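Local coordinates for uncharacterized protein lp_2219 (Lactobacillus plantarum, PDB 3HFQ) that is of unknown function but folds as a seven-bladed beta-propeller of the lactonase family, so a sugar-lactone hydrolase activity is possible though unproven, at residues A[214-217]-A[222-225]; A[191-196]-A[200-205]; A[166-171]-A[176-181]. The protein carries 1 engineered substitution. All blocks are in the same frame, centred on the assembly; numbering follows the deposited sequence.

Contact 1: A[214-217]-A[222-225]; sequences LKYD and AFTQ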
loop_
_atom_site.group_PDB
_atom_site.type_symbol
_atom_site.label_atom_id
_atom_site.label_comp_id
_atom_site.label_asym_id
_atom_site.label_seq_id
_atom_site.Cartn_x
_atom_site.Cartn_y
_atom_site.Cartn_z
ATOM N N LEU A 214 -8.208 7.437 13.618
ATOM C CA LEU A 214 -8.557 8.827 13.340
ATOM C C LEU A 214 -10.017 8.962 12.938
ATOM O O LEU A 214 -10.577 8.065 12.307
ATOM C CB LEU A 214 -7.710 9.369 12.184
ATOM C CG LEU A 214 -6.201 9.104 12.179
ATOM C CD1 LEU A 214 -5.632 9.513 10.829
ATOM C CD2 LEU A 214 -5.530 9.870 13.318
ATOM N N LYS A 215 -10.625 10.083 13.313
ATOM C CA LYS A 215 -12.000 10.367 12.931
ATOM C C LYS A 215 -11.868 11.339 11.760
ATOM O O LYS A 215 -11.123 12.316 11.846
ATOM C CB LYS A 215 -12.760 11.045 14.077
ATOM C CG LYS A 215 -14.196 11.434 13.732
ATOM C CD LYS A 215 -15.111 10.216 13.648
ATOM C CE LYS A 215 -16.501 10.587 13.135
ATOM N NZ LYS A 215 -16.463 11.022 11.709
ATOM N N TYR A 216 -12.571 11.071 10.666
ATOM C CA TYR A 216 -12.514 11.947 9.499
ATOM C C TYR A 216 -13.856 12.646 9.307
ATOM O O TYR A 216 -14.907 12.020 9.423
ATOM C CB TYR A 216 -12.181 11.135 8.243
ATOM C CG TYR A 216 -12.091 11.961 6.977
ATOM C CD1 TYR A 216 -11.038 12.854 6.776
ATOM C CD2 TYR A 216 -13.054 11.840 5.974
ATOM C CE1 TYR A 216 -10.944 13.606 5.606
ATOM C CE2 TYR A 216 -12.972 12.589 4.801
ATOM C CZ TYR A 216 -11.912 13.468 4.623
ATOM O OH TYR A 216 -11.816 14.196 3.458
ATOM N N ASP A 217 -13.813 13.941 9.014
ATOM C CA ASP A 217 -15.031 14.715 8.789
ATOM C C ASP A 217 -15.043 15.228 7.349
ATOM O O ASP A 217 -14.197 16.031 6.961
ATOM C CB ASP A 217 -15.096 15.897 9.762
ATOM C CG ASP A 217 -16.413 16.652 9.684
ATOM O OD1 ASP A 217 -17.266 16.293 8.843
ATOM O OD2 ASP A 217 -16.595 17.603 10.467
ATOM N N ALA A 222 -10.844 17.103 7.311
ATOM C CA ALA A 222 -9.785 16.987 8.306
ATOM C C ALA A 222 -9.961 15.812 9.266
ATOM O O ALA A 222 -11.028 15.199 9.336
ATOM C CB ALA A 222 -9.669 18.286 9.096
ATOM N N PHE A 223 -8.900 15.532 10.019
ATOM C CA PHE A 223 -8.864 14.429 10.972
ATOM C C PHE A 223 -8.738 14.883 12.422
ATOM O O PHE A 223 -8.351 16.020 12.713
ATOM C CB PHE A 223 -7.648 13.533 10.705
ATOM C CG PHE A 223 -7.668 12.819 9.389
ATOM C CD1 PHE A 223 -8.433 11.672 9.216
ATOM C CD2 PHE A 223 -6.860 13.250 8.339
ATOM C CE1 PHE A 223 -8.386 10.958 8.023
ATOM C CE2 PHE A 223 -6.808 12.545 7.141
ATOM C CZ PHE A 223 -7.572 11.395 6.986
ATOM N N THR A 224 -9.045 13.950 13.319
ATOM C CA THR A 224 -8.922 14.135 14.758
ATOM C C THR A 224 -8.373 12.795 15.247
ATOM O O THR A 224 -8.972 11.749 14.988
ATOM C CB THR A 224 -10.282 14.394 15.446
ATOM O OG1 THR A 224 -10.809 15.655 15.012
ATOM C CG2 THR A 224 -10.109 14.431 16.966
ATOM N N GLN A 225 -7.227 12.816 15.923
ATOM C CA GLN A 225 -6.641 11.573 16.423
ATOM C C GLN A 225 -7.469 11.062 17.599
ATOM O O GLN A 225 -7.751 11.816 18.531
ATOM C CB GLN A 225 -5.197 11.803 16.872
ATOM C CG GLN A 225 -4.504 10.532 17.350
ATOM C CD GLN A 225 -3.095 10.782 17.833
ATOM O OE1 GLN A 225 -2.242 11.240 17.074
ATOM N NE2 GLN A 225 -2.842 10.485 19.103
#
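K215 and T224 form an antiparallel hydrogen-bonded pair of strands 214-217 and 222-225, whose axes run at 155°. K215 N gives a nearly straight bond to T224 O at 2.9 Å, and T224 N returns a more bent one to K215 O. L214 with Q225 and Y216 with F223 are the flanking non-hydrogen-bonded pairs. The side chains of L214, Y216, F223 and Q225 share one face of the sheet. There the F223 ring is held between two neighbours. L214 CD1 lies over one face, 4.2 Å from the centroid of the F223 ring, as a CH-pi contact. Y216 CD1 meets the opposite face and comes 3.5 Å from F223 CE1, the two ring planes 49° apart. With CG anti to the carbonyl carbon (chi1 -65°), the F223 ring is set back along its own strand between these two residues. L214 CD2 turns to the backbone of Q225, 3.7 Å from Q225 CA. On the other face, the K215 chain bends away to Q199 and the Y200 ring. Y216 OH is bonded to D151. The arrangement is the outer beta hairpin of a propeller blade, with L214 and F223 on the face that packs against the preceding blade.

Contact 2: A[191-196]-A[200-205]; sequences HLVFSP and YAFLAG
This is the inner beta hairpin of a four-stranded propeller blade, where strand 191-194 runs antiparallel to strand 200-205 and a short turn joins them. H191 O accepts from A204 N at 2.8 Å in a nearly straight bond. V193 and F202 exchange two backbone bonds as the hydrogen-bonded pair. L192 with L203 and F194 with A201 are the non-hydrogen-bonded pairs on either side of it.

The F194 ring lies against A201. A201 CB stands over one face of that ring, toward its rim, 4.0 Å from the F194 centroid and 19° off the normal. The F194 ring also meets the Y216 ring edge-to-face. L203 CG is anti to the backbone N (chi1 175°), and its CD1 branch reaches back across the strands to 4.0 Å from L192 CB. On the other face, V193 CG1 packs at 4.2 Å from F202 CB. This face turns to strand 241-247, where V193 meets L247 and F202 meets I245. The H191 ring leads away from the hairpin to the rings of Y90 and Y145.

S195 closes the turn end. Its N donates to Y200 O at 2.8 Å. Its OG lies between the backbone N and the carbonyl carbon (chi1 63°), which brings it to 3.1 Å from Y200 N, whose N-H it accepts. S195 OG also bonds to D197 in the turn.

The ladder is therefore finished at S195 by a side-chain oxygen in place of a carbonyl. The contact is buried, and apolar groups cover both faces of the hairpin. Five hydrogen bonds join the two segments, but H191 N is buried without a partner in the model, which probably carries some energetic cost.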
loop_
_atom_site.group_PDB
_atom_site.type_symbol
_atom_site.label_atom_id
_atom_site.label_comp_id
_atom_site.label_asym_id
_atom_site.label_seq_id
_atom_site.Cartn_x
_atom_site.Cartn_y
_atom_site.Cartn_z
ATOM N N HIS A 191 1.086 4.392 5.739
ATOM C CA HIS A 191 -0.133 4.116 4.975
ATOM C C HIS A 191 -1.348 4.224 5.891
ATOM O O HIS A 191 -1.222 4.161 7.114
ATOM C CB HIS A 191 -0.130 2.687 4.409
ATOM C CG HIS A 191 0.713 2.507 3.177
ATOM N ND1 HIS A 191 0.590 1.392 2.369
ATOM C CD2 HIS A 191 1.675 3.269 2.631
ATOM C CE1 HIS A 191 1.450 1.486 1.374
ATOM N NE2 HIS A 191 2.126 2.612 1.500
ATOM N N LEU A 192 -2.523 4.370 5.290
ATOM C CA LEU A 192 -3.771 4.435 6.043
ATOM C C LEU A 192 -4.871 3.758 5.238
ATOM O O LEU A 192 -4.690 3.448 4.058
ATOM C CB LEU A 192 -4.159 5.891 6.355
ATOM C CG LEU A 192 -4.538 6.904 5.267
ATOM C CD1 LEU A 192 -5.897 6.569 4.651
ATOM C CD2 LEU A 192 -4.601 8.288 5.903
ATOM N N VAL A 193 -6.005 3.516 5.886
ATOM C CA VAL A 193 -7.147 2.894 5.234
ATOM C C VAL A 193 -8.404 3.426 5.919
ATOM O O VAL A 193 -8.438 3.566 7.142
ATOM C CB VAL A 193 -7.088 1.341 5.341
ATOM C CG1 VAL A 193 -7.164 0.900 6.806
ATOM C CG2 VAL A 193 -8.210 0.723 4.528
ATOM N N PHE A 194 -9.423 3.748 5.126
ATOM C CA PHE A 194 -10.675 4.274 5.658
ATOM C C PHE A 194 -11.703 3.184 5.919
ATOM O O PHE A 194 -11.696 2.137 5.268
ATOM C CB PHE A 194 -11.300 5.288 4.686
ATOM C CG PHE A 194 -10.712 6.667 4.773
ATOM C CD1 PHE A 194 -9.628 7.030 3.984
ATOM C CD2 PHE A 194 -11.255 7.607 5.640
ATOM C CE1 PHE A 194 -9.094 8.318 4.057
ATOM C CE2 PHE A 194 -10.726 8.899 5.719
ATOM C CZ PHE A 194 -9.650 9.252 4.930
ATOM N N SER A 195 -12.592 3.452 6.868
ATOM C CA SER A 195 -13.664 2.529 7.216
ATOM C C SER A 195 -14.713 2.597 6.109
ATOM O O SER A 195 -14.783 3.578 5.372
ATOM C CB SER A 195 -14.300 2.936 8.548
ATOM O OG SER A 195 -14.900 4.221 8.448
ATOM N N PRO A 196 -15.551 1.556 5.987
ATOM C CA PRO A 196 -16.600 1.500 4.963
ATOM C C PRO A 196 -17.553 2.699 4.955
ATOM O O PRO A 196 -17.994 3.130 3.889
ATOM C CB PRO A 196 -17.323 0.190 5.281
ATOM C CG PRO A 196 -16.243 -0.655 5.881
ATOM C CD PRO A 196 -15.544 0.325 6.796
ATOM N N TYR A 200 -14.056 6.870 9.776
ATOM C CA TYR A 200 -12.779 6.617 10.441
ATOM C C TYR A 200 -11.664 6.194 9.494
ATOM O O TYR A 200 -11.913 5.654 8.418
ATOM C CB TYR A 200 -12.954 5.515 11.493
ATOM C CG TYR A 200 -13.981 5.841 12.551
ATOM C CD1 TYR A 200 -13.623 6.532 13.707
ATOM C CD2 TYR A 200 -15.321 5.499 12.374
ATOM C CE1 TYR A 200 -14.576 6.883 14.663
ATOM C CE2 TYR A 200 -16.283 5.845 13.325
ATOM C CZ TYR A 200 -15.902 6.538 14.465
ATOM O OH TYR A 200 -16.848 6.897 15.399
ATOM N N ALA A 201 -10.430 6.451 9.912
ATOM C CA ALA A 201 -9.260 6.058 9.142
ATOM C C ALA A 201 -8.275 5.474 10.142
ATOM O O ALA A 201 -8.218 5.908 11.291
ATOM C CB ALA A 201 -8.642 7.266 8.435
ATOM N N PHE A 202 -7.508 4.486 9.707
ATOM C CA PHE A 202 -6.527 3.845 10.569
ATOM C C PHE A 202 -5.181 4.062 9.910
ATOM O O PHE A 202 -4.958 3.655 8.769
ATOM C CB PHE A 202 -6.885 2.366 10.715
ATOM C CG PHE A 202 -8.280 2.156 11.235
ATOM C CD1 PHE A 202 -8.560 2.289 12.596
ATOM C CD2 PHE A 202 -9.332 1.926 10.356
ATOM C CE1 PHE A 202 -9.871 2.199 13.069
ATOM C CE2 PHE A 202 -10.646 1.836 10.819
ATOM C CZ PHE A 202 -10.915 1.974 12.180
ATOM N N LEU A 203 -4.294 4.727 10.641
ATOM C CA LEU A 203 -2.976 5.094 10.138
ATOM C C LEU A 203 -1.838 4.262 10.713
ATOM O O LEU A 203 -1.672 4.170 11.929
ATOM C CB LEU A 203 -2.741 6.574 10.449
ATOM C CG LEU A 203 -1.396 7.229 10.145
ATOM C CD1 LEU A 203 -1.233 7.432 8.644
ATOM C CD2 LEU A 203 -1.331 8.569 10.873
ATOM N N ALA A 204 -1.042 3.668 9.834
ATOM C CA ALA A 204 0.075 2.857 10.286
ATOM C C ALA A 204 1.311 3.719 10.496
ATOM O O ALA A 204 1.685 4.508 9.628
ATOM C CB ALA A 204 0.364 1.753 9.277
ATOM N N GLY A 205 1.921 3.574 11.670
ATOM C CA GLY A 205 3.127 4.311 11.989
ATOM C C GLY A 205 4.285 3.347 11.833
ATOM O O GLY A 205 4.527 2.509 12.698
#

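Contact 3: A[166-171]-A[176-181]; sequences VYNVSD and SEQSVL
V166 O is gripped by two backbone donors of the facing strand. Q178 N reaches it at 2.8 Å in the carbonyl plane, and S179 N reaches it at a longer 3.3 Å. Q178 and S179 thus both face V166, which makes a classic beta bulge and shifts the register by one residue. V166 N completes the pair by donating to S179 O at 2.9 Å. Beyond the bulge, N168 and S176 exchange two backbone bonds.

The side-chain amides of N168 and Q178 meet across the strands. N168 ND2 donates to Q178 OE1 at 2.8 Å, with the acceptor near the N168 amide plane and the two amide planes 55° apart. Q178 CG is anti to the backbone N (chi1 176°), and a bend at chi2 (63°) turns its OE1 to N168. The backbone of T220 takes Q178 NE2, and N168 OD1 is bonded by R153. With an alanine in place of this asparagine, Q178 OE1 is likely to be left without its mate and R153 without one acceptor.

S179 OG lies 3.3 Å from V166 CB and bonds to G221 O. The CD1 side of the Y167 ring meets the backbone where S176 joins E177, with Y167 CD1 3.3 Å from E177 N. At the bulge Q178 points toward the strand of N168. The bonds from R153 through N168 and Q178 to the T220 carbonyl probably fix the rotation of both amides at this partly exposed edge.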
loop_
_atom_site.group_PDB
_atom_site.type_symbol
_atom_site.label_atom_id
_atom_site.label_comp_id
_atom_site.label_asym_id
_atom_site.label_seq_id
_atom_site.Cartn_x
_atom_site.Cartn_y
_atom_site.Cartn_z
ATOM N N VAL A 166 -4.258 16.472 3.478
ATOM C CA VAL A 166 -5.467 16.181 2.730
ATOM C C VAL A 166 -5.506 17.288 1.685
ATOM O O VAL A 166 -5.440 18.469 2.028
ATOM C CB VAL A 166 -6.738 16.239 3.586
ATOM C CG1 VAL A 166 -7.964 16.093 2.684
ATOM C CG2 VAL A 166 -6.724 15.107 4.610
ATOM N N TYR A 167 -5.580 16.895 0.415
ATOM C CA TYR A 167 -5.609 17.836 -0.705
ATOM C C TYR A 167 -6.881 17.712 -1.529
ATOM O O TYR A 167 -7.416 16.618 -1.699
ATOM C CB TYR A 167 -4.456 17.561 -1.671
ATOM C CG TYR A 167 -3.078 17.942 -1.201
ATOM C CD1 TYR A 167 -2.589 19.234 -1.397
ATOM C CD2 TYR A 167 -2.242 17.001 -0.606
ATOM C CE1 TYR A 167 -1.296 19.583 -1.002
ATOM C CE2 TYR A 167 -0.953 17.338 -0.207
ATOM C CZ TYR A 167 -0.485 18.626 -0.413
ATOM O OH TYR A 167 0.792 18.954 -0.024
ATOM N N ASN A 168 -7.348 18.837 -2.059
ATOM C CA ASN A 168 -8.504 18.823 -2.937
ATOM C C ASN A 168 -7.892 18.610 -4.314
ATOM O O ASN A 168 -6.775 19.065 -4.569
ATOM C CB ASN A 168 -9.251 20.153 -2.879
ATOM C CG ASN A 168 -9.943 20.356 -1.548
ATOM O OD1 ASN A 168 -10.615 19.454 -1.050
ATOM N ND2 ASN A 168 -9.785 21.539 -0.966
ATOM N N VAL A 169 -8.602 17.911 -5.192
ATOM C CA VAL A 169 -8.080 17.630 -6.526
ATOM C C VAL A 169 -8.948 18.279 -7.595
ATOM O O VAL A 169 -10.173 18.195 -7.537
ATOM C CB VAL A 169 -8.049 16.108 -6.796
ATOM C CG1 VAL A 169 -7.275 15.818 -8.071
ATOM C CG2 VAL A 169 -7.438 15.381 -5.612
ATOM N N SER A 170 -8.310 18.925 -8.567
ATOM C CA SER A 170 -9.044 19.566 -9.654
ATOM C C SER A 170 -9.189 18.567 -10.800
ATOM O O SER A 170 -8.467 17.569 -10.849
ATOM C CB SER A 170 -8.297 20.806 -10.151
ATOM O OG SER A 170 -7.116 20.446 -10.846
ATOM N N ASP A 171 -10.122 18.830 -11.714
ATOM C CA ASP A 171 -10.338 17.940 -12.851
ATOM C C ASP A 171 -9.094 17.868 -13.729
ATOM O O ASP A 171 -8.785 16.820 -14.298
ATOM C CB ASP A 171 -11.511 18.423 -13.711
ATOM C CG ASP A 171 -12.834 18.379 -12.978
ATOM O OD1 ASP A 171 -12.942 17.646 -11.974
ATOM O OD2 ASP A 171 -13.774 19.070 -13.424
ATOM N N SER A 176 -4.450 20.968 -4.118
ATOM C CA SER A 176 -4.485 22.210 -3.350
ATOM C C SER A 176 -4.812 21.796 -1.917
ATOM O O SER A 176 -5.800 21.101 -1.683
ATOM C CB SER A 176 -5.547 23.158 -3.901
ATOM O OG SER A 176 -5.329 24.475 -3.420
ATOM N N GLU A 177 -3.982 22.218 -0.962
ATOM C CA GLU A 177 -4.160 21.821 0.435
ATOM C C GLU A 177 -5.486 22.177 1.098
ATOM O O GLU A 177 -6.043 23.255 0.883
ATOM C CB GLU A 177 -3.008 22.359 1.300
ATOM C CG GLU A 177 -3.120 23.832 1.674
ATOM C CD GLU A 177 -2.559 24.766 0.620
ATOM O OE1 GLU A 177 -2.357 24.326 -0.535
ATOM O OE2 GLU A 177 -2.327 25.950 0.950
ATOM N N GLN A 178 -5.971 21.246 1.916
ATOM C CA GLN A 178 -7.224 21.399 2.653
ATOM C C GLN A 178 -6.942 21.342 4.155
ATOM O O GLN A 178 -7.489 22.124 4.933
ATOM C CB GLN A 178 -8.191 20.275 2.266
ATOM C CG GLN A 178 -9.520 20.251 3.026
ATOM C CD GLN A 178 -10.364 21.489 2.794
ATOM O OE1 GLN A 178 -10.291 22.115 1.736
ATOM N NE2 GLN A 178 -11.188 21.840 3.780
ATOM N N SER A 179 -6.085 20.409 4.559
ATOM C CA SER A 179 -5.747 20.261 5.971
ATOM C C SER A 179 -4.459 19.480 6.155
ATOM O O SER A 179 -3.973 18.826 5.228
ATOM C CB SER A 179 -6.870 19.528 6.709
ATOM O OG SER A 179 -6.974 18.183 6.252
ATOM N N VAL A 180 -3.911 19.546 7.361
ATOM C CA VAL A 180 -2.692 18.819 7.676
ATOM C C VAL A 180 -2.718 18.379 9.130
ATOM O O VAL A 180 -2.850 19.197 10.037
ATOM C CB VAL A 180 -1.426 19.680 7.421
ATOM C CG1 VAL A 180 -1.492 20.966 8.218
ATOM C CG2 VAL A 180 -0.176 18.884 7.789
ATOM N N LEU A 181 -2.621 17.071 9.335
ATOM C CA LEU A 181 -2.612 16.496 10.670
ATOM C C LEU A 181 -1.163 16.221 11.046
ATOM O O LEU A 181 -0.435 15.572 10.296
ATOM C CB LEU A 181 -3.399 15.181 10.689
ATOM C CG LEU A 181 -3.334 14.373 11.987
ATOM C CD1 LEU A 181 -4.108 15.086 13.095
ATOM C CD2 LEU A 181 -3.903 12.987 11.736
#

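How the contacts relate
Contacts 1 and 2 belong to one four-stranded blade. Contact 2 is its inner hairpin, buried nearer the propeller's centre, and contact 1 is its outer hairpin, only partly buried. Strands 200-205 and 210-217 are neighbours, joined by L214 N and A201 O at 2.8 Å. Contact 3, the outer hairpin of the preceding blade, is also only partly buried. It touches contact 1 through packing: F223 meets V166 and L181, and L214 also meets L181. Contacts 2 and 3 do not touch; their nearest atoms are about 5 Å apart. The chemistry follows position. Contact 2 is mainly apolar, contact 1 centres on one aromatic ring, and contact 3 relies on a bulge and paired amides.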